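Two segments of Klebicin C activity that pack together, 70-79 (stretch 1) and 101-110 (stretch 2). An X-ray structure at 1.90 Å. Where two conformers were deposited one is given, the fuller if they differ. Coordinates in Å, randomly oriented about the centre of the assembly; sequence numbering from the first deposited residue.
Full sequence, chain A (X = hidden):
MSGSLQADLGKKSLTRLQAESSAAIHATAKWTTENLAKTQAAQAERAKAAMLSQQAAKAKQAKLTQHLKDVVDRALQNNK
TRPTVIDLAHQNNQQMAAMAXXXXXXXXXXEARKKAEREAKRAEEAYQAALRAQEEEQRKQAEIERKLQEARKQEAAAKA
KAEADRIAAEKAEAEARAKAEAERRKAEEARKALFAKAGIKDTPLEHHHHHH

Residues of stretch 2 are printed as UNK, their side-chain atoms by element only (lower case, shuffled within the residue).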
ATOM      1  N   ASP A  70      11.080 -24.516  30.483  1.00 38.04           N
ATOM      2  CA  ASP A  70      10.863 -25.896  30.974  1.00 37.93           C
ATOM      3  C   ASP A  70      12.176 -26.740  31.103  1.00 33.98           C
ATOM      4  O   ASP A  70      12.313 -27.584  31.997  1.00 32.30           O
ATOM      5  CB  ASP A  70       9.924 -26.614  30.016  1.00 41.75           C
ATOM      6  CG  ASP A  70       8.540 -26.028  29.966  1.00 50.22           C
ATOM      7  OD1 ASP A  70       8.128 -25.367  30.961  1.00 53.07           O
ATOM      8  OD2 ASP A  70       7.870 -26.216  28.943  1.00 52.49           O
ATOM      9  N   VAL A  71      13.125 -26.545  30.170  1.00 35.21           N
ATOM     10  CA  VAL A  71      14.410 -27.246  30.219  1.00 32.35           C
ATOM     11  C   VAL A  71      15.247 -26.661  31.358  1.00 32.46           C
ATOM     12  O   VAL A  71      15.913 -27.421  32.117  1.00 31.47           O
ATOM     13  CB  VAL A  71      15.169 -27.214  28.858  1.00 32.09           C
ATOM     14  CG1 VAL A  71      16.520 -27.916  28.991  1.00 31.46           C
ATOM     15  CG2 VAL A  71      14.335 -27.885  27.768  1.00 33.20           C
ATOM     16  N   VAL A  72      15.204 -25.318  31.539  1.00 31.90           N
ATOM     17  CA  VAL A  72      15.892 -24.730  32.705  1.00 31.30           C
ATOM     18  C   VAL A  72      15.322 -25.346  34.057  1.00 31.45           C
ATOM     19  O   VAL A  72      16.095 -25.669  34.944  1.00 30.33           O
ATOM     20  CB  VAL A  72      15.835 -23.179  32.689  1.00 31.42           C
ATOM     21  CG1 VAL A  72      16.361 -22.623  33.998  1.00 30.94           C
ATOM     22  CG2 VAL A  72      16.651 -22.609  31.509  1.00 30.90           C
ATOM     23  N   ASP A  73      14.000 -25.497  34.188  0.70 32.08           N
ATOM     24  CA  ASP A  73      13.414 -26.126  35.398  0.70 34.92           C
ATOM     25  C   ASP A  73      13.853 -27.593  35.556  0.70 35.99           C
ATOM     26  O   ASP A  73      14.017 -28.071  36.680  0.70 36.55           O
ATOM     27  CB  ASP A  73      11.882 -26.087  35.359  0.70 38.52           C
ATOM     28  CG  ASP A  73      11.252 -24.731  35.621  0.70 42.24           C
ATOM     29  OD1 ASP A  73      11.947 -23.840  36.192  0.70 41.23           O
ATOM     30  OD2 ASP A  73      10.065 -24.565  35.283  0.70 47.20           O
ATOM     31  N   ARG A  74      14.055 -28.305  34.448  1.00 35.71           N
ATOM     32  CA  ARG A  74      14.566 -29.699  34.508  1.00 36.07           C
ATOM     33  C   ARG A  74      15.998 -29.684  35.099  1.00 32.65           C
ATOM     34  O   ARG A  74      16.340 -30.524  35.921  1.00 31.29           O
ATOM     35  CB  ARG A  74      14.615 -30.249  33.083  1.00 40.34           C
ATOM     36  CG  ARG A  74      15.043 -31.689  32.913  1.00 48.72           C
ATOM     37  CD  ARG A  74      15.067 -32.115  31.417  1.00 54.28           C
ATOM     38  NE  ARG A  74      13.889 -31.676  30.650  1.00 56.92           N
ATOM     39  CZ  ARG A  74      13.834 -31.637  29.316  1.00 60.98           C
ATOM     40  NH1 ARG A  74      12.740 -31.196  28.702  1.00 62.27           N
ATOM     41  NH2 ARG A  74      14.876 -32.014  28.591  1.00 60.89           N
ATOM     42  N   ALA A  75      16.815 -28.689  34.725  1.00 29.97           N
ATOM     43  CA  ALA A  75      18.168 -28.560  35.272  1.00 27.13           C
ATOM     44  C   ALA A  75      18.102 -28.302  36.754  1.00 28.37           C
ATOM     45  O   ALA A  75      18.819 -28.958  37.512  1.00 28.55           O
ATOM     46  CB  ALA A  75      18.915 -27.420  34.564  1.00 25.72           C
ATOM     47  N   LEU A  76      17.256 -27.365  37.200  1.00 28.35           N
ATOM     48  CA  LEU A  76      17.226 -27.013  38.611  1.00 30.89           C
ATOM     49  C   LEU A  76      16.682 -28.142  39.496  1.00 33.91           C
ATOM     50  O   LEU A  76      17.128 -28.284  40.623  1.00 34.34           O
ATOM     51  CB  LEU A  76      16.492 -25.695  38.837  1.00 32.49           C
ATOM     52  CG  LEU A  76      17.012 -24.492  37.980  1.00 35.41           C
ATOM     53  CD1 LEU A  76      16.235 -23.219  38.324  1.00 37.62           C
ATOM     54  CD2 LEU A  76      18.539 -24.297  38.109  1.00 36.05           C
ATOM     55  N   GLN A  77      15.799 -28.981  38.958  1.00 34.70           N
ATOM     56  CA  GLN A  77      15.311 -30.148  39.666  1.00 35.85           C
ATOM     57  C   GLN A  77      16.439 -31.161  39.776  1.00 33.03           C
ATOM     58  O   GLN A  77      16.659 -31.711  40.844  1.00 33.15           O
ATOM     59  CB  GLN A  77      14.162 -30.795  38.888  1.00 41.21           C
ATOM     60  CG  GLN A  77      12.914 -29.957  38.779  1.00 54.27           C
ATOM     61  CD  GLN A  77      12.313 -29.708  40.124  1.00 70.06           C
ATOM     62  OE1 GLN A  77      12.305 -30.587  41.012  1.00 75.56           O
ATOM     63  NE2 GLN A  77      11.790 -28.494  40.306  1.00 74.53           N
ATOM     64  N   ASN A  78      17.163 -31.441  38.667  1.00 30.71           N
ATOM     65  CA  ASN A  78      18.262 -32.410  38.714  1.00 29.38           C
ATOM     66  C   ASN A  78      19.355 -31.922  39.682  1.00 28.50           C
ATOM     67  O   ASN A  78      19.946 -32.732  40.373  1.00 28.51           O
ATOM     68  CB  ASN A  78      18.891 -32.559  37.318  1.00 29.68           C
ATOM     69  CG  ASN A  78      20.075 -33.526  37.363  1.00 29.86           C
ATOM     70  OD1 ASN A  78      19.948 -34.664  37.838  1.00 31.23           O
ATOM     71  ND2 ASN A  78      21.246 -33.058  36.987  1.00 25.48           N
ATOM     72  N   ASN A  79      19.591 -30.588  39.758  1.00 26.54           N
ATOM     73  CA  ASN A  79      20.649 -30.064  40.644  1.00 25.63           C
ATOM     74  C   ASN A  79      20.415 -30.391  42.121  1.00 28.75           C
ATOM     75  O   ASN A  79      21.386 -30.537  42.874  1.00 27.75           O
ATOM     76  CB  ASN A  79      20.813 -28.571  40.387  1.00 24.58           C
ATOM     77  CG  ASN A  79      21.443 -28.330  39.039  1.00 22.08           C
ATOM     78  OD1 ASN A  79      22.012 -29.253  38.412  1.00 21.62           O
ATOM     79  ND2 ASN A  79      21.344 -27.094  38.543  1.00 19.17           N
ATOM     80  N   UNK A 101      27.371 -40.187  37.660  1.00 28.03           N
ATOM     81  CA  UNK A 101      26.023 -40.175  37.097  1.00 26.54           C
ATOM     82  C   UNK A 101      25.347 -38.810  37.214  1.00 27.01           C
ATOM     83  O   UNK A 101      24.640 -38.376  36.281  1.00 27.09           O
ATOM     84  c   UNK A 101      25.550 -42.656  37.395  1.00 34.94           C
ATOM     85  c   UNK A 101      25.161 -41.240  37.810  1.00 28.05           C
ATOM     86  c   UNK A 101      24.882 -43.767  38.195  0.80 46.14           C
ATOM     87  o   UNK A 101      23.857 -43.491  38.863  0.80 48.92           O
ATOM     88  o   UNK A 101      25.388 -44.914  38.149  0.80 47.37           O
ATOM     89  N   UNK A 102      25.555 -38.095  38.338  1.00 26.25           N
ATOM     90  CA  UNK A 102      24.995 -36.747  38.477  1.00 25.14           C
ATOM     91  C   UNK A 102      25.610 -35.815  37.393  1.00 24.31           C
ATOM     92  O   UNK A 102      24.886 -35.024  36.754  1.00 23.28           O
ATOM     93  c   UNK A 102      25.695 -32.378  39.875  1.00 24.26           C
ATOM     94  c   UNK A 102      24.383 -31.959  39.898  1.00 25.36           C
ATOM     95  c   UNK A 102      23.370 -32.866  40.053  1.00 26.04           C
ATOM     96  c   UNK A 102      24.975 -34.684  39.959  1.00 23.99           C
ATOM     97  c   UNK A 102      23.662 -34.240  40.074  1.00 25.26           C
ATOM     98  c   UNK A 102      25.288 -36.169  39.905  1.00 24.05           C
ATOM     99  c   UNK A 102      25.993 -33.734  39.883  1.00 23.40           C
ATOM    100  N   UNK A 103      26.954 -35.887  37.195  1.00 23.47           N
ATOM    101  CA  UNK A 103      27.593 -35.011  36.208  1.00 23.49           C
ATOM    102  C   UNK A 103      27.076 -35.320  34.815  1.00 24.38           C
ATOM    103  O   UNK A 103      26.790 -34.393  34.057  1.00 24.37           O
ATOM    104  c   UNK A 103      29.840 -34.406  35.136  1.00 25.00           C
ATOM    105  c   UNK A 103      31.253 -34.911  37.768  1.00 28.32           C
ATOM    106  c   UNK A 103      29.138 -35.185  36.290  1.00 24.37           C
ATOM    107  c   UNK A 103      29.664 -34.740  37.660  1.00 25.16           C
ATOM    108  N   UNK A 104      26.871 -36.605  34.504  1.00 27.48           N
ATOM    109  CA  UNK A 104      26.359 -37.012  33.189  1.00 28.86           C
ATOM    110  C   UNK A 104      24.972 -36.438  32.955  1.00 30.55           C
ATOM    111  O   UNK A 104      24.660 -35.980  31.852  1.00 30.48           O
ATOM    112  N   UNK A 105      24.112 -36.472  33.995  1.00 30.32           N
ATOM    113  CA  UNK A 105      22.741 -35.923  33.880  1.00 27.86           C
ATOM    114  C   UNK A 105      22.788 -34.404  33.742  1.00 28.23           C
ATOM    115  O   UNK A 105      22.053 -33.836  32.936  1.00 29.14           O
ATOM    116  c   UNK A 105      20.400 -37.820  36.309  1.00 34.75           C
ATOM    117  c   UNK A 105      21.433 -38.138  38.560  1.00 37.34           C
ATOM    118  n   UNK A 105      21.719 -37.648  39.761  1.00 33.41           N
ATOM    119  n   UNK A 105      21.800 -39.384  38.258  1.00 36.03           N
ATOM    120  c   UNK A 105      21.957 -36.215  35.151  1.00 28.60           C
ATOM    121  c   UNK A 105      21.430 -37.671  35.233  1.00 32.97           C
ATOM    122  n   UNK A 105      20.870 -37.361  37.638  1.00 34.77           N
ATOM    123  N   UNK A 106      23.669 -33.737  34.507  1.00 25.61           N
ATOM    124  CA  UNK A 106      23.755 -32.261  34.397  1.00 24.03           C
ATOM    125  C   UNK A 106      24.283 -31.811  32.996  1.00 25.29           C
ATOM    126  O   UNK A 106      23.798 -30.830  32.414  1.00 24.76           O
ATOM    127  c   UNK A 106      24.627 -30.197  35.618  1.00 21.51           C
ATOM    128  c   UNK A 106      25.463 -29.745  36.770  1.00 23.42           C
ATOM    129  c   UNK A 106      24.618 -31.719  35.549  1.00 22.35           C
ATOM    130  n   UNK A 106      24.852 -29.137  37.737  1.00 20.42           N
ATOM    131  o   UNK A 106      26.673 -29.985  36.805  1.00 22.12           O
ATOM    132  N   UNK A 107      25.239 -32.546  32.428  1.00 26.23           N
ATOM    133  CA  UNK A 107      25.811 -32.246  31.125  1.00 27.88           C
ATOM    134  C   UNK A 107      24.774 -32.482  30.022  1.00 29.39           C
ATOM    135  O   UNK A 107      24.736 -31.712  29.016  1.00 28.83           O
ATOM    136  c   UNK A 107      30.349 -31.289  31.708  1.00 40.50           C
ATOM    137  c   UNK A 107      29.178 -31.812  30.890  1.00 36.92           C
ATOM    138  n   UNK A 107      31.165 -30.260  30.963  1.00 41.56           N
ATOM    139  c   UNK A 107      27.016 -33.196  30.837  1.00 28.19           C
ATOM    140  c   UNK A 107      28.275 -32.836  31.612  1.00 30.58           C
ATOM    141  N   UNK A 108      23.962 -33.566  30.166  1.00 29.62           N
ATOM    142  CA  UNK A 108      22.924 -33.884  29.163  1.00 31.00           C
ATOM    143  C   UNK A 108      21.815 -32.839  29.172  1.00 31.59           C
ATOM    144  O   UNK A 108      21.288 -32.455  28.093  1.00 32.12           O
ATOM    145  c   UNK A 108      22.341 -35.262  29.393  1.00 32.00           C
ATOM    146  N   UNK A 109      21.400 -32.405  30.378  1.00 30.10           N
ATOM    147  CA  UNK A 109      20.375 -31.358  30.454  1.00 29.83           C
ATOM    148  C   UNK A 109      20.904 -30.060  29.889  1.00 28.52           C
ATOM    149  O   UNK A 109      20.165 -29.366  29.162  1.00 29.67           O
ATOM    150  c   UNK A 109      18.787 -30.001  31.959  1.00 31.66           C
ATOM    151  c   UNK A 109      18.602 -32.618  33.670  1.00 35.64           C
ATOM    152  c   UNK A 109      18.993 -32.527  32.160  1.00 34.22           C
ATOM    153  c   UNK A 109      19.749 -31.220  31.850  1.00 30.79           C
ATOM    154  N   UNK A 110      22.172 -29.765  30.136  1.00 27.58           N
ATOM    155  CA  UNK A 110      22.772 -28.558  29.575  1.00 27.19           C
ATOM    156  C   UNK A 110      22.795 -28.615  28.013  1.00 29.25           C
ATOM    157  O   UNK A 110      22.478 -27.612  27.372  1.00 27.46           O
ATOM    158  o   UNK A 110      24.531 -24.868  28.863  1.00 28.33           O
ATOM    159  o   UNK A 110      23.220 -25.606  30.458  1.00 25.29           O
ATOM    160  c   UNK A 110      24.871 -27.116  29.560  1.00 26.59           C
ATOM    161  c   UNK A 110      24.131 -28.263  30.224  1.00 25.21           C
ATOM    162  c   UNK A 110      24.150 -25.769  29.634  1.00 27.16           C
TER

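Position 101, already within the second helix, has three side-chain carbons, the last carrying two oxygens. It is out of reach of stretch 1. A carboxylate on a two-carbon stem identifies Glu101, a charged residue well suited to an exposed site.

Position 102 has one carbon followed by a ring of six carbons, with no oxygen on the ring. The CA-to-CB bond points sideways, but the ring comes nearer to stretch 1, lying beside the backbone oxygen of Asn78 and the side chain of Asn79. This is Phe102. Its CE1 lies 3.4 Å from Asn78 O, which sits at the ring edge, near its plane, where the slightly positive ring hydrogens suit an oxygen. A large flat group fills this buried place well.

At 103 there are four carbons, forked at the first, one arm two carbons long. The pattern is that of Ile103; it points away from stretch 1 and takes no part in this contact. Position 104 has no side-chain atoms at all, so it is Gly104. Nothing on stretch 1 requires this absence, for an ideal CB would point away and find room.

Position 105 carries three carbons, a nitrogen, then a carbon bearing two more nitrogens, and it points toward stretch 1, reaching the side chain of Asn78. The guanidinium marks Arg105. Its NE donates a hydrogen bond to Asn78 OD1 at 2.9 Å, and the acceptor lies at the guanidinium edge, near its plane, as the direction of the N-H bond favours.

Position 106 shows three carbons, the third with one oxygen and one nitrogen, an amide whose end comes nearer to stretch 1 at Asn79. It is Gln106: its NE2 donates to Asn79 OD1 at 2.9 Å. Extended chi1 and chi2, both t, carry the amide across the gap.

At 107, four carbons in a row end in nitrogen, giving Lys107, which points away as an exposed, charged chain readily can. The single carbon at 108 is that of Ala108, a small helix-favouring residue out of reach of stretch 1.

Position 109 again has four carbons, forked at the first, with one arm two carbons long. It points toward stretch 1 and nestles among Val71, Arg74, Ala75 and Asn78. This is Ile109, whose branched apolar side chain suits that hollow: CG2 is 3.7 Å from Ala75 CB, and CD1 is 3.8 Å from Arg74 CG.

Position 110 has three carbons, the third bearing two oxygens. It makes no contact with stretch 1, and is Glu110, its carboxylate hydrogen-bonded elsewhere in the structure.

The helices run nearly antiparallel, at 170°, their axes approaching to 9.7 Å. Two knobs interlock: Ile109 enters a hole on stretch 1, while Asn78 sits among Phe102, Arg105, Gln106 and Ile109. Small Ala75 lies where the backbones come close, its CA 6.0 Å from Ile109 CA. Apolar packing around Ile109 thus adjoins a polar end, where two directional hydrogen bonds join the helices.

Stretch 2 (101-110) EFIGRQKAIE
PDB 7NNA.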